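Long-range contacts in actin depolymerization factor 2 (Plasmodium berghei, PDB 2XFA), which probably binds actin and helps to take actin filaments apart: residues 30-35 with 45-50; 57-62 with 75-80; 95-100 with 130-135. One frame throughout, in Å; residues are numbered along the deposited sequence.

Overall arrangement
All three contacts are built on one mixed sheet of the ADF/cofilin fold, in which strands 41-48, 31-37, 73-81, 89-97 and 126-130 lie next to one another in that order. Contact 1 is the hairpin 31-37/41-48 on one side of the sheet, and contact 3 joins 95-100 to the outermost strand 126-130 and the turn after it; their centres are about 17 Å apart and they do not touch. Contact 2 sits between, where helix 56-65 packs on strand 73-81. That strand links the three: I76 O lies 2.8 Å from I32 N of contact 1, and I75 O lies 2.7 Å from I95 N of contact 3.

Contact 1: 30-35 with 45-50; sequences KYIIYK and DVLEHD
Backbone hydrogen bonds hold the strands, whose segments 31-35 and 45-48 run antiparallel at 176° with axes 4.8 Å apart. I33 N gives a nearly straight bond to V46 O at 2.9 Å, and E48 N reaches Y31 O. Just before the first strand begins, K30 N donates to E48 O at 2.7 Å, almost along the C=O axis. At the other end I33 O is gripped twice, by D45 N at 2.7 Å and by V46 N, the latter on a lone pair.

The aromatic contact belongs to Y31 and E48. With CG wedged between its own backbone N and carbonyl carbon (chi1 68°), the Y31 ring lies over E48, whose CB sits 3.6 Å from the ring centroid in a CH-pi contact over the CE2-CD2 side. The bend at chi2 brings E48 OE1 to 3.1 Å from Y31 OH; the hydroxyl bonds N66 and the carboxylate forms a salt bridge with R62.

Apolar pairs occupy both faces. I32 CG1 meets L47 CD2 at 3.6 Å on the face covered by helix 14-24, while I33 and V46 pack CB to CB at 4.1 Å on the face of Y31. The aliphatic K35 chain crosses D45 at about a right angle, and the D45 carboxylate pairs with R73.

D45 and V46 both face I33, a classic beta bulge in the hairpin of strands 31-37 and 41-48.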
ATOM      1  N   LYS A  30       4.526  -3.212  -9.982  1.00 46.27           N
ATOM      2  CA  LYS A  30       5.412  -3.250  -8.828  1.00 48.23           C
ATOM      3  C   LYS A  30       4.718  -2.762  -7.551  1.00 44.34           C
ATOM      4  O   LYS A  30       5.020  -3.235  -6.465  1.00 40.85           O
ATOM      5  CB  LYS A  30       6.672  -2.430  -9.082  1.00 48.08           C
ATOM      6  CG  LYS A  30       7.902  -2.988  -8.398  1.00 60.71           C
ATOM      7  CD  LYS A  30       8.283  -4.320  -9.003  1.00 68.78           C
ATOM      8  CE  LYS A  30       9.379  -5.001  -8.207  1.00 74.49           C
ATOM      9  NZ  LYS A  30       9.668  -6.368  -8.731  1.00 71.47           N
ATOM     10  N   TYR A  31       3.836  -1.773  -7.681  1.00 38.26           N
ATOM     11  CA  TYR A  31       3.031  -1.337  -6.566  1.00 31.93           C
ATOM     12  C   TYR A  31       1.747  -0.735  -7.064  1.00 32.36           C
ATOM     13  O   TYR A  31       1.640  -0.342  -8.210  1.00 30.26           O
ATOM     14  CB  TYR A  31       3.755  -0.371  -5.604  1.00 32.84           C
ATOM     15  CG  TYR A  31       4.080   1.003  -6.138  1.00 37.30           C
ATOM     16  CD1 TYR A  31       3.147   2.024  -6.107  1.00 37.03           C
ATOM     17  CD2 TYR A  31       5.329   1.286  -6.647  1.00 47.22           C
ATOM     18  CE1 TYR A  31       3.444   3.274  -6.583  1.00 38.87           C
ATOM     19  CE2 TYR A  31       5.637   2.541  -7.126  1.00 51.64           C
ATOM     20  CZ  TYR A  31       4.689   3.528  -7.092  1.00 49.02           C
ATOM     21  OH  TYR A  31       4.991   4.774  -7.569  1.00 57.11           O
ATOM     22  N   ILE A  32       0.754  -0.715  -6.197  1.00 27.66           N
ATOM     23  CA  ILE A  32      -0.533  -0.149  -6.547  1.00 27.44           C
ATOM     24  C   ILE A  32      -0.857   0.726  -5.373  1.00 33.12           C
ATOM     25  O   ILE A  32      -0.590   0.333  -4.246  1.00 30.77           O
ATOM     26  CB  ILE A  32      -1.622  -1.196  -6.639  1.00 34.90           C
ATOM     27  CG1 ILE A  32      -1.237  -2.281  -7.643  1.00 46.16           C
ATOM     28  CG2 ILE A  32      -2.938  -0.544  -7.032  1.00 33.85           C
ATOM     29  CD1 ILE A  32      -1.976  -3.608  -7.406  1.00 50.71           C
ATOM     30  N   ILE A  33      -1.385   1.922  -5.642  1.00 28.38           N
ATOM     31  CA  ILE A  33      -1.917   2.769  -4.593  1.00 22.58           C
ATOM     32  C   ILE A  33      -3.422   2.888  -4.852  1.00 31.35           C
ATOM     33  O   ILE A  33      -3.831   3.105  -5.977  1.00 29.73           O
ATOM     34  CB  ILE A  33      -1.223   4.158  -4.583  1.00 32.74           C
ATOM     35  CG1 ILE A  33       0.251   3.987  -4.211  1.00 32.75           C
ATOM     36  CG2 ILE A  33      -1.859   5.070  -3.559  1.00 26.25           C
ATOM     37  CD1 ILE A  33       1.055   5.208  -4.355  1.00 32.71           C
ATOM     38  N   TYR A  34      -4.231   2.696  -3.813  1.00 27.42           N
ATOM     39  CA  TYR A  34      -5.684   2.736  -3.920  1.00 30.20           C
ATOM     40  C   TYR A  34      -6.191   3.904  -3.122  1.00 32.49           C
ATOM     41  O   TYR A  34      -5.557   4.297  -2.145  1.00 26.22           O
ATOM     42  CB  TYR A  34      -6.308   1.494  -3.262  1.00 33.91           C
ATOM     43  CG  TYR A  34      -5.950   0.193  -3.887  1.00 39.76           C
ATOM     44  CD1 TYR A  34      -6.656  -0.286  -4.977  1.00 38.04           C
ATOM     45  CD2 TYR A  34      -4.914  -0.578  -3.381  1.00 43.44           C
ATOM     46  CE1 TYR A  34      -6.343  -1.496  -5.548  1.00 42.79           C
ATOM     47  CE2 TYR A  34      -4.587  -1.778  -3.949  1.00 45.43           C
ATOM     48  CZ  TYR A  34      -5.312  -2.236  -5.036  1.00 46.43           C
ATOM     49  OH  TYR A  34      -4.999  -3.439  -5.609  1.00 49.43           O
ATOM     50  N   LYS A  35      -7.374   4.408  -3.466  1.00 30.91           N
ATOM     51  CA  LYS A  35      -7.946   5.468  -2.674  1.00 30.07           C
ATOM     52  C   LYS A  35      -9.453   5.316  -2.622  1.00 34.85           C
ATOM     53  O   LYS A  35     -10.043   4.566  -3.392  1.00 36.70           O
ATOM     54  CB  LYS A  35      -7.611   6.822  -3.300  1.00 32.74           C
ATOM     55  CG  LYS A  35      -8.318   7.025  -4.614  1.00 36.49           C
ATOM     56  CD  LYS A  35      -7.769   8.220  -5.396  1.00 48.15           C
ATOM     57  CE  LYS A  35      -8.911   8.961  -6.098  1.00 60.25           C
ATOM     58  NZ  LYS A  35      -8.642   9.204  -7.543  1.00 64.81           N
ATOM     59  N   ASP A  45      -5.508   4.347  -7.652  1.00 40.27           N
ATOM     60  CA  ASP A  45      -5.036   5.711  -7.804  1.00 37.28           C
ATOM     61  C   ASP A  45      -3.788   5.756  -8.694  1.00 45.19           C
ATOM     62  O   ASP A  45      -3.676   6.593  -9.586  1.00 47.87           O
ATOM     63  CB  ASP A  45      -4.739   6.299  -6.432  1.00 43.38           C
ATOM     64  CG  ASP A  45      -4.099   7.679  -6.510  1.00 71.39           C
ATOM     65  OD1 ASP A  45      -4.341   8.400  -7.515  1.00 78.37           O
ATOM     66  OD2 ASP A  45      -3.362   8.044  -5.558  1.00 73.79           O
ATOM     67  N   VAL A  46      -2.855   4.843  -8.443  1.00 41.48           N
ATOM     68  CA  VAL A  46      -1.584   4.807  -9.159  1.00 42.68           C
ATOM     69  C   VAL A  46      -1.147   3.370  -9.363  1.00 45.46           C
ATOM     70  O   VAL A  46      -1.349   2.509  -8.481  1.00 39.54           O
ATOM     71  CB  VAL A  46      -0.451   5.503  -8.340  1.00 52.10           C
ATOM     72  CG1 VAL A  46       0.894   5.377  -9.042  1.00 49.05           C
ATOM     73  CG2 VAL A  46      -0.785   6.953  -8.051  1.00 51.29           C
ATOM     74  N   LEU A  47      -0.538   3.118 -10.516  1.00 38.65           N
ATOM     75  CA  LEU A  47       0.065   1.830 -10.829  1.00 47.88           C
ATOM     76  C   LEU A  47       1.491   2.040 -11.296  1.00 52.70           C
ATOM     77  O   LEU A  47       1.723   2.791 -12.237  1.00 58.80           O
ATOM     78  CB  LEU A  47      -0.700   1.147 -11.966  1.00 50.35           C
ATOM     79  CG  LEU A  47      -2.031   0.484 -11.628  1.00 52.06           C
ATOM     80  CD1 LEU A  47      -2.795   0.143 -12.888  1.00 59.41           C
ATOM     81  CD2 LEU A  47      -1.786  -0.762 -10.832  1.00 54.16           C
ATOM     82  N   GLU A  48       2.449   1.371 -10.669  1.00 39.27           N
ATOM     83  CA  GLU A  48       3.808   1.373 -11.195  1.00 46.59           C
ATOM     84  C   GLU A  48       4.038   0.127 -12.032  1.00 59.92           C
ATOM     85  O   GLU A  48       4.127  -0.974 -11.497  1.00 58.42           O
ATOM     86  CB  GLU A  48       4.838   1.457 -10.074  1.00 53.89           C
ATOM     87  CG  GLU A  48       6.243   1.843 -10.533  1.00 74.52           C
ATOM     88  CD  GLU A  48       6.319   3.276 -11.045  1.00 88.01           C
ATOM     89  OE1 GLU A  48       6.452   4.207 -10.218  1.00 89.57           O
ATOM     90  OE2 GLU A  48       6.244   3.472 -12.276  1.00 95.43           O
ATOM     91  N   HIS A  49       4.129   0.317 -13.348  1.00 72.85           N
ATOM     92  CA  HIS A  49       4.329  -0.770 -14.306  1.00 81.16           C
ATOM     93  C   HIS A  49       5.798  -1.149 -14.497  1.00 83.65           C
ATOM     94  O   HIS A  49       6.100  -2.150 -15.148  1.00 90.39           O
ATOM     95  CB  HIS A  49       3.768  -0.381 -15.677  1.00 89.62           C
ATOM     96  CG  HIS A  49       2.289  -0.154 -15.693  1.00 91.65           C
ATOM     97  ND1 HIS A  49       1.379  -1.182 -15.596  1.00 96.48           N
ATOM     98  CD2 HIS A  49       1.566   0.984 -15.819  1.00 91.91           C
ATOM     99  CE1 HIS A  49       0.153  -0.686 -15.652  1.00 95.87           C
ATOM    100  NE2 HIS A  49       0.240   0.623 -15.786  1.00 94.13           N
ATOM    101  N   ASP A  50       6.709  -0.342 -13.961  1.00 76.98           N
ATOM    102  CA  ASP A  50       8.137  -0.572 -14.168  1.00 79.19           C
ATOM    103  C   ASP A  50       8.624  -1.827 -13.447  1.00 83.89           C
ATOM    104  O   ASP A  50       9.168  -1.754 -12.342  1.00 79.23           O
ATOM    105  CB  ASP A  50       8.945   0.639 -13.718  1.00 74.82           C
ATOM    106  CG  ASP A  50      10.396   0.572 -14.163  1.00 88.78           C
ATOM    107  OD1 ASP A  50      10.877  -0.534 -14.509  1.00 91.17           O
ATOM    108  OD2 ASP A  50      11.057   1.634 -14.167  1.00 94.17           O
TER

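Contact 2: 57-62 with 75-80; sequences DNIIMR and IIADMP
I59 is the main point at which helix 56-65 meets strand 73-81 of the ADF/cofilin sheet. Segment 57-62 of the helix runs roughly antiparallel to segment 75-80 of the strand, at 153°, with the two axes 9.0 Å apart, and side chains alone bridge the gap. In the first shell, I59 CD1 comes to 3.5 Å from M79 SD and 3.7 Å from M79 CE, while its other branch, CG2, lies 3.8 Å from the same sulfur. The thioether is therefore met by both arms of the isoleucine, the two side chains crossing at about a right angle. Two residues earlier on the strand, A77 CB points to the helix and stands 4.1 Å from I59 CD1. P80 CD lies more loosely against I59 CG2.

Torsions set this up. In I59, chi1 (-180°) puts CG1 anti to the backbone N and sends it to the strand, a turn at chi2 sets CD1 beside M79, and CG2 is left in the crowded position. M79 folds back at chi2 (-59°), so that its sulfur and methyl turn to the helix.

In the next shell Y31 of strand 31-37 packs beside I59. All five touching residues are buried, and helix 137-146 flanks the contact through L141, which touches both I60 and M79. At its edge I60 makes a looser approach, its CG1 resting 4.2 Å from M79 CE.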
ATOM      1  N   ASP A  57      14.802   0.518  -1.378  1.00 60.72           N
ATOM      2  CA  ASP A  57      14.887   1.930  -1.095  1.00 64.98           C
ATOM      3  C   ASP A  57      14.343   2.733  -2.255  1.00 60.17           C
ATOM      4  O   ASP A  57      13.615   3.697  -2.047  1.00 52.80           O
ATOM      5  CB  ASP A  57      16.326   2.255  -0.800  1.00 71.69           C
ATOM      6  CG  ASP A  57      16.956   1.191   0.076  1.00 93.61           C
ATOM      7  OD1 ASP A  57      16.837   1.309   1.314  1.00105.81           O
ATOM      8  OD2 ASP A  57      17.512   0.209  -0.470  1.00 95.21           O
ATOM      9  N   ASN A  58      14.631   2.312  -3.477  1.00 57.02           N
ATOM     10  CA  ASN A  58      14.050   3.018  -4.606  1.00 58.83           C
ATOM     11  C   ASN A  58      12.549   2.824  -4.691  1.00 51.89           C
ATOM     12  O   ASN A  58      11.821   3.730  -5.082  1.00 52.13           O
ATOM     13  CB  ASN A  58      14.715   2.638  -5.925  1.00 80.17           C
ATOM     14  CG  ASN A  58      14.958   3.845  -6.816  1.00 95.94           C
ATOM     15  OD1 ASN A  58      14.091   4.248  -7.595  1.00 99.31           O
ATOM     16  ND2 ASN A  58      16.138   4.444  -6.687  1.00 98.94           N
ATOM     17  N   ILE A  59      12.050   1.652  -4.326  1.00 41.13           N
ATOM     18  CA  ILE A  59      10.617   1.485  -4.461  1.00 40.73           C
ATOM     19  C   ILE A  59       9.874   2.314  -3.396  1.00 34.99           C
ATOM     20  O   ILE A  59       8.870   2.948  -3.689  1.00 40.49           O
ATOM     21  CB  ILE A  59      10.204  -0.008  -4.537  1.00 59.96           C
ATOM     22  CG1 ILE A  59       8.698  -0.139  -4.691  1.00 49.35           C
ATOM     23  CG2 ILE A  59      10.646  -0.760  -3.309  1.00 64.51           C
ATOM     24  CD1 ILE A  59       8.010  -0.224  -3.395  1.00 52.89           C
ATOM     25  N   ILE A  60      10.389   2.299  -2.172  1.00 38.53           N
ATOM     26  CA  ILE A  60       9.885   3.095  -1.061  1.00 40.56           C
ATOM     27  C   ILE A  60       9.919   4.598  -1.416  1.00 38.84           C
ATOM     28  O   ILE A  60       8.961   5.326  -1.148  1.00 34.67           O
ATOM     29  CB  ILE A  60      10.728   2.845   0.207  1.00 42.45           C
ATOM     30  CG1 ILE A  60      10.519   1.414   0.728  1.00 43.58           C
ATOM     31  CG2 ILE A  60      10.416   3.866   1.292  1.00 43.55           C
ATOM     32  CD1 ILE A  60      11.614   0.968   1.699  1.00 41.46           C
ATOM     33  N   MET A  61      10.992   5.036  -2.067  1.00 36.90           N
ATOM     34  CA  MET A  61      11.085   6.431  -2.517  1.00 37.59           C
ATOM     35  C   MET A  61       9.988   6.769  -3.522  1.00 48.86           C
ATOM     36  O   MET A  61       9.320   7.812  -3.414  1.00 44.78           O
ATOM     37  CB  MET A  61      12.467   6.712  -3.095  1.00 40.31           C
ATOM     38  CG  MET A  61      12.657   8.115  -3.608  1.00 70.81           C
ATOM     39  SD  MET A  61      14.178   8.220  -4.566  1.00122.77           S
ATOM     40  CE  MET A  61      13.861   6.993  -5.833  1.00131.47           C
ATOM     41  N   ARG A  62       9.787   5.884  -4.494  1.00 44.94           N
ATOM     42  CA  ARG A  62       8.754   6.098  -5.507  1.00 47.77           C
ATOM     43  C   ARG A  62       7.351   6.130  -4.903  1.00 43.25           C
ATOM     44  O   ARG A  62       6.517   6.939  -5.283  1.00 40.77           O
ATOM     45  CB  ARG A  62       8.827   4.999  -6.561  1.00 58.85           C
ATOM     46  CG  ARG A  62      10.160   4.942  -7.291  1.00 64.36           C
ATOM     47  CD  ARG A  62      10.130   5.754  -8.551  1.00 72.01           C
ATOM     48  NE  ARG A  62       9.597   4.987  -9.670  1.00 73.53           N
ATOM     49  CZ  ARG A  62      10.343   4.463 -10.638  1.00 77.58           C
ATOM     50  NH1 ARG A  62      11.666   4.616 -10.633  1.00 79.87           N
ATOM     51  NH2 ARG A  62       9.764   3.785 -11.617  1.00 78.85           N
ATOM     52  N   ILE A  75      -1.627   1.090   0.139  1.00 22.63           N
ATOM     53  CA  ILE A  75      -0.625   0.737  -0.837  1.00 22.77           C
ATOM     54  C   ILE A  75      -0.365  -0.775  -0.782  1.00 31.11           C
ATOM     55  O   ILE A  75      -0.201  -1.344   0.298  1.00 27.39           O
ATOM     56  CB  ILE A  75       0.697   1.501  -0.553  1.00 28.16           C
ATOM     57  CG1 ILE A  75       0.431   3.019  -0.481  1.00 28.45           C
ATOM     58  CG2 ILE A  75       1.747   1.185  -1.595  1.00 29.76           C
ATOM     59  CD1 ILE A  75       0.573   3.559   0.928  1.00 23.84           C
ATOM     60  N   ILE A  76      -0.364  -1.411  -1.945  1.00 25.06           N
ATOM     61  CA  ILE A  76       0.152  -2.754  -2.066  1.00 30.18           C
ATOM     62  C   ILE A  76       1.468  -2.699  -2.853  1.00 33.82           C
ATOM     63  O   ILE A  76       1.507  -2.146  -3.950  1.00 34.07           O
ATOM     64  CB  ILE A  76      -0.870  -3.690  -2.750  1.00 33.65           C
ATOM     65  CG1 ILE A  76      -2.144  -3.769  -1.905  1.00 35.78           C
ATOM     66  CG2 ILE A  76      -0.282  -5.096  -2.913  1.00 35.54           C
ATOM     67  CD1 ILE A  76      -3.254  -4.546  -2.555  1.00 44.70           C
ATOM     68  N   ALA A  77       2.525  -3.287  -2.294  1.00 29.89           N
ATOM     69  CA  ALA A  77       3.849  -3.263  -2.891  1.00 26.77           C
ATOM     70  C   ALA A  77       4.491  -4.645  -2.879  1.00 31.99           C
ATOM     71  O   ALA A  77       4.486  -5.324  -1.864  1.00 37.57           O
ATOM     72  CB  ALA A  77       4.733  -2.318  -2.134  1.00 28.28           C
ATOM     73  N   ASP A  78       5.074  -5.033  -4.006  1.00 37.83           N
ATOM     74  CA  ASP A  78       5.872  -6.260  -4.096  1.00 34.62           C
ATOM     75  C   ASP A  78       7.322  -5.922  -3.752  1.00 46.99           C
ATOM     76  O   ASP A  78       8.075  -5.464  -4.607  1.00 51.65           O
ATOM     77  CB  ASP A  78       5.781  -6.812  -5.509  1.00 39.21           C
ATOM     78  CG  ASP A  78       5.945  -8.319  -5.566  1.00 77.39           C
ATOM     79  OD1 ASP A  78       6.073  -8.964  -4.498  1.00 82.05           O
ATOM     80  OD2 ASP A  78       5.936  -8.857  -6.694  1.00 98.30           O
ATOM     81  N   MET A  79       7.695  -6.112  -2.491  1.00 43.81           N
ATOM     82  CA  MET A  79       9.003  -5.690  -1.997  1.00 43.87           C
ATOM     83  C   MET A  79      10.081  -6.739  -2.231  1.00 54.97           C
ATOM     84  O   MET A  79       9.917  -7.889  -1.842  1.00 51.25           O
ATOM     85  CB  MET A  79       8.914  -5.393  -0.503  1.00 48.21           C
ATOM     86  CG  MET A  79       7.924  -4.301  -0.164  1.00 54.23           C
ATOM     87  SD  MET A  79       8.385  -2.783  -1.022  1.00 59.42           S
ATOM     88  CE  MET A  79       7.644  -1.567   0.064  1.00 62.63           C
ATOM     89  N   PRO A  80      11.199  -6.338  -2.857  1.00 60.03           N
ATOM     90  CA  PRO A  80      12.320  -7.252  -3.104  1.00 64.87           C
ATOM     91  C   PRO A  80      13.135  -7.444  -1.838  1.00 67.26           C
ATOM     92  O   PRO A  80      13.940  -6.579  -1.497  1.00 75.75           O
ATOM     93  CB  PRO A  80      13.163  -6.508  -4.154  1.00 72.05           C
ATOM     94  CG  PRO A  80      12.371  -5.266  -4.537  1.00 67.63           C
ATOM     95  CD  PRO A  80      11.451  -4.994  -3.399  1.00 62.68           C
TER

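Contact 3: 95-100 with 130-135; sequences IFWSPG and ITCDIN
A parallel bridge between W97 and I130 joins strand 89-97 to the outermost strand 126-130 of the ADF/cofilin sheet, and the chain then turns around the W97 indole on its way to helix 137-146. The tight part is here. I130 N donates to F96 O at 3.0 Å and I130 O accepts from S98 N at 2.9 Å, both bonds nearly straight, so the I130 peptide groups are clamped from two sides in the alternating pattern of parallel strands.

The side chains add to this grip. W97 holds CG anti to the backbone N (chi1 173°), and chi2 (-125°) then turns the six-membered ring out to the turn. I130 CG2 lies in the ring plane, at the edge, 3.8 Å from W97 CZ3. C132 O approaches W97 CH2 obliquely, and I134 N lies near the plane beyond the same edge. I134 crosses the indole at about a right angle and brings CD1 to 3.9 Å from W97 CZ2. On one face of the ring lies P99 CD. W97 NE1 hydrogen-bonds K68 O, which helps to hold the indole's rotation, and F137 meets the indole edge-to-face. Inward, I95 and I130 lie side by side, with L141 of helix 137-146 touching both.

The outer side is looser. T131 and G100 are exposed, and the backbones drift apart after P99, leaving G100 N and T131 O 4.1 Å apart. The D133 side chain starts away from 95-100; its OD1 takes the N135 N-H in an Asx turn, while OD2 bonds N69. One polar bond still ties this rim down: T131 OG1, anti to its own backbone N, donates to S98 O at 2.9 Å, nearly along the C=O axis.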
ATOM      1  N   ILE A  95       0.069  -1.615   2.941  1.00 26.04           N
ATOM      2  CA  ILE A  95       0.399  -0.495   3.810  1.00 33.88           C
ATOM      3  C   ILE A  95      -0.779   0.440   3.866  1.00 36.83           C
ATOM      4  O   ILE A  95      -1.309   0.845   2.838  1.00 33.81           O
ATOM      5  CB  ILE A  95       1.614   0.276   3.271  1.00 32.99           C
ATOM      6  CG1 ILE A  95       2.811  -0.667   3.150  1.00 33.66           C
ATOM      7  CG2 ILE A  95       1.924   1.512   4.141  1.00 41.86           C
ATOM      8  CD1 ILE A  95       3.859  -0.170   2.145  1.00 36.99           C
ATOM      9  N   PHE A  96      -1.204   0.754   5.074  1.00 35.39           N
ATOM     10  CA  PHE A  96      -2.244   1.735   5.269  1.00 26.25           C
ATOM     11  C   PHE A  96      -1.555   3.026   5.715  1.00 28.45           C
ATOM     12  O   PHE A  96      -1.083   3.150   6.859  1.00 30.35           O
ATOM     13  CB  PHE A  96      -3.265   1.247   6.295  1.00 25.51           C
ATOM     14  CG  PHE A  96      -4.307   2.272   6.676  1.00 32.73           C
ATOM     15  CD1 PHE A  96      -4.667   3.301   5.798  1.00 32.19           C
ATOM     16  CD2 PHE A  96      -4.943   2.191   7.906  1.00 33.73           C
ATOM     17  CE1 PHE A  96      -5.626   4.233   6.168  1.00 34.77           C
ATOM     18  CE2 PHE A  96      -5.903   3.123   8.282  1.00 42.37           C
ATOM     19  CZ  PHE A  96      -6.255   4.136   7.424  1.00 38.90           C
ATOM     20  N   TRP A  97      -1.481   3.962   4.778  1.00 26.45           N
ATOM     21  CA  TRP A  97      -0.933   5.307   5.027  1.00 28.64           C
ATOM     22  C   TRP A  97      -2.033   6.186   5.576  1.00 31.64           C
ATOM     23  O   TRP A  97      -3.036   6.457   4.896  1.00 28.04           O
ATOM     24  CB  TRP A  97      -0.436   5.891   3.725  1.00 23.32           C
ATOM     25  CG  TRP A  97       0.011   7.348   3.777  1.00 25.43           C
ATOM     26  CD1 TRP A  97      -0.458   8.359   2.989  1.00 24.10           C
ATOM     27  CD2 TRP A  97       1.007   7.942   4.630  1.00 29.33           C
ATOM     28  NE1 TRP A  97       0.196   9.553   3.284  1.00 25.47           N
ATOM     29  CE2 TRP A  97       1.084   9.330   4.294  1.00 31.52           C
ATOM     30  CE3 TRP A  97       1.846   7.447   5.624  1.00 27.58           C
ATOM     31  CZ2 TRP A  97       1.968  10.219   4.930  1.00 28.56           C
ATOM     32  CZ3 TRP A  97       2.710   8.328   6.269  1.00 29.48           C
ATOM     33  CH2 TRP A  97       2.760   9.701   5.919  1.00 35.81           C
ATOM     34  N   SER A  98      -1.858   6.590   6.824  1.00 31.40           N
ATOM     35  CA  SER A  98      -2.846   7.390   7.504  1.00 32.75           C
ATOM     36  C   SER A  98      -2.183   8.533   8.260  1.00 34.21           C
ATOM     37  O   SER A  98      -1.935   8.418   9.460  1.00 35.68           O
ATOM     38  CB  SER A  98      -3.649   6.511   8.478  1.00 41.29           C
ATOM     39  OG  SER A  98      -4.715   7.239   9.063  1.00 45.25           O
ATOM     40  N   PRO A  99      -1.897   9.650   7.563  1.00 38.48           N
ATOM     41  CA  PRO A  99      -1.156  10.759   8.188  1.00 32.32           C
ATOM     42  C   PRO A  99      -2.021  11.611   9.094  1.00 40.00           C
ATOM     43  O   PRO A  99      -3.248  11.648   8.958  1.00 40.40           O
ATOM     44  CB  PRO A  99      -0.661  11.596   6.986  1.00 31.38           C
ATOM     45  CG  PRO A  99      -1.648  11.370   5.928  1.00 31.85           C
ATOM     46  CD  PRO A  99      -2.219   9.924   6.151  1.00 34.18           C
ATOM     47  N   GLY A 100      -1.363  12.306  10.010  1.00 43.18           N
ATOM     48  CA  GLY A 100      -2.043  13.107  11.009  1.00 46.46           C
ATOM     49  C   GLY A 100      -2.827  14.287  10.479  1.00 53.58           C
ATOM     50  O   GLY A 100      -3.820  14.681  11.094  1.00 61.38           O
ATOM     51  N   ILE A 130       1.008   2.981   8.959  1.00 39.85           N
ATOM     52  CA  ILE A 130       1.962   4.072   9.146  1.00 36.89           C
ATOM     53  C   ILE A 130       1.227   5.414   9.260  1.00 32.04           C
ATOM     54  O   ILE A 130       0.457   5.808   8.391  1.00 29.57           O
ATOM     55  CB  ILE A 130       2.954   4.153   7.979  1.00 45.08           C
ATOM     56  CG1 ILE A 130       3.719   2.837   7.843  1.00 60.99           C
ATOM     57  CG2 ILE A 130       3.934   5.306   8.190  1.00 44.16           C
ATOM     58  CD1 ILE A 130       4.790   2.871   6.766  1.00 57.79           C
ATOM     59  N   THR A 131       1.497   6.126  10.343  1.00 42.70           N
ATOM     60  CA  THR A 131       0.766   7.336  10.654  1.00 37.02           C
ATOM     61  C   THR A 131       1.735   8.496  10.962  1.00 44.46           C
ATOM     62  O   THR A 131       1.339   9.529  11.494  1.00 46.69           O
ATOM     63  CB  THR A 131      -0.121   7.070  11.874  1.00 50.34           C
ATOM     64  OG1 THR A 131      -0.931   8.219  12.151  1.00 76.17           O
ATOM     65  CG2 THR A 131       0.746   6.715  13.086  1.00 45.18           C
ATOM     66  N   CYS A 132       3.009   8.317  10.641  1.00 36.18           N
ATOM     67  CA  CYS A 132       4.005   9.342  10.944  1.00 46.23           C
ATOM     68  C   CYS A 132       3.821  10.550  10.015  1.00 43.64           C
ATOM     69  O   CYS A 132       2.826  10.636   9.284  1.00 42.91           O
ATOM     70  CB  CYS A 132       5.424   8.767  10.831  1.00 46.63           C
ATOM     71  SG  CYS A 132       5.784   8.034   9.209  1.00 47.43           S
ATOM     72  N   ASP A 133       4.748  11.500  10.078  1.00 40.40           N
ATOM     73  CA  ASP A 133       4.764  12.600   9.109  1.00 35.27           C
ATOM     74  C   ASP A 133       5.371  12.091   7.805  1.00 38.48           C
ATOM     75  O   ASP A 133       6.251  11.210   7.814  1.00 38.27           O
ATOM     76  CB  ASP A 133       5.584  13.801   9.626  1.00 35.95           C
ATOM     77  CG  ASP A 133       5.422  15.037   8.727  1.00 50.13           C
ATOM     78  OD1 ASP A 133       6.225  15.209   7.784  1.00 52.10           O
ATOM     79  OD2 ASP A 133       4.464  15.806   8.939  1.00 46.05           O
ATOM     80  N   ILE A 134       4.938  12.666   6.683  1.00 37.60           N
ATOM     81  CA  ILE A 134       5.473  12.289   5.387  1.00 25.66           C
ATOM     82  C   ILE A 134       7.018  12.307   5.366  1.00 29.70           C
ATOM     83  O   ILE A 134       7.611  11.512   4.649  1.00 40.20           O
ATOM     84  CB  ILE A 134       4.969  13.188   4.252  1.00 36.86           C
ATOM     85  CG1 ILE A 134       5.441  12.633   2.913  1.00 39.33           C
ATOM     86  CG2 ILE A 134       5.526  14.618   4.390  1.00 37.85           C
ATOM     87  CD1 ILE A 134       4.840  11.312   2.569  1.00 39.01           C
ATOM     88  N   ASN A 135       7.645  13.233   6.110  1.00 30.60           N
ATOM     89  CA  ASN A 135       9.110  13.300   6.234  1.00 33.60           C
ATOM     90  C   ASN A 135       9.800  12.048   6.792  1.00 49.95           C
ATOM     91  O   ASN A 135      11.003  11.850   6.583  1.00 43.80           O
ATOM     92  CB  ASN A 135       9.526  14.477   7.122  1.00 36.64           C
ATOM     93  CG  ASN A 135       9.317  15.800   6.444  1.00 56.70           C
ATOM     94  OD1 ASN A 135       9.150  15.865   5.220  1.00 46.83           O
ATOM     95  ND2 ASN A 135       9.309  16.866   7.227  1.00 58.93           N
TER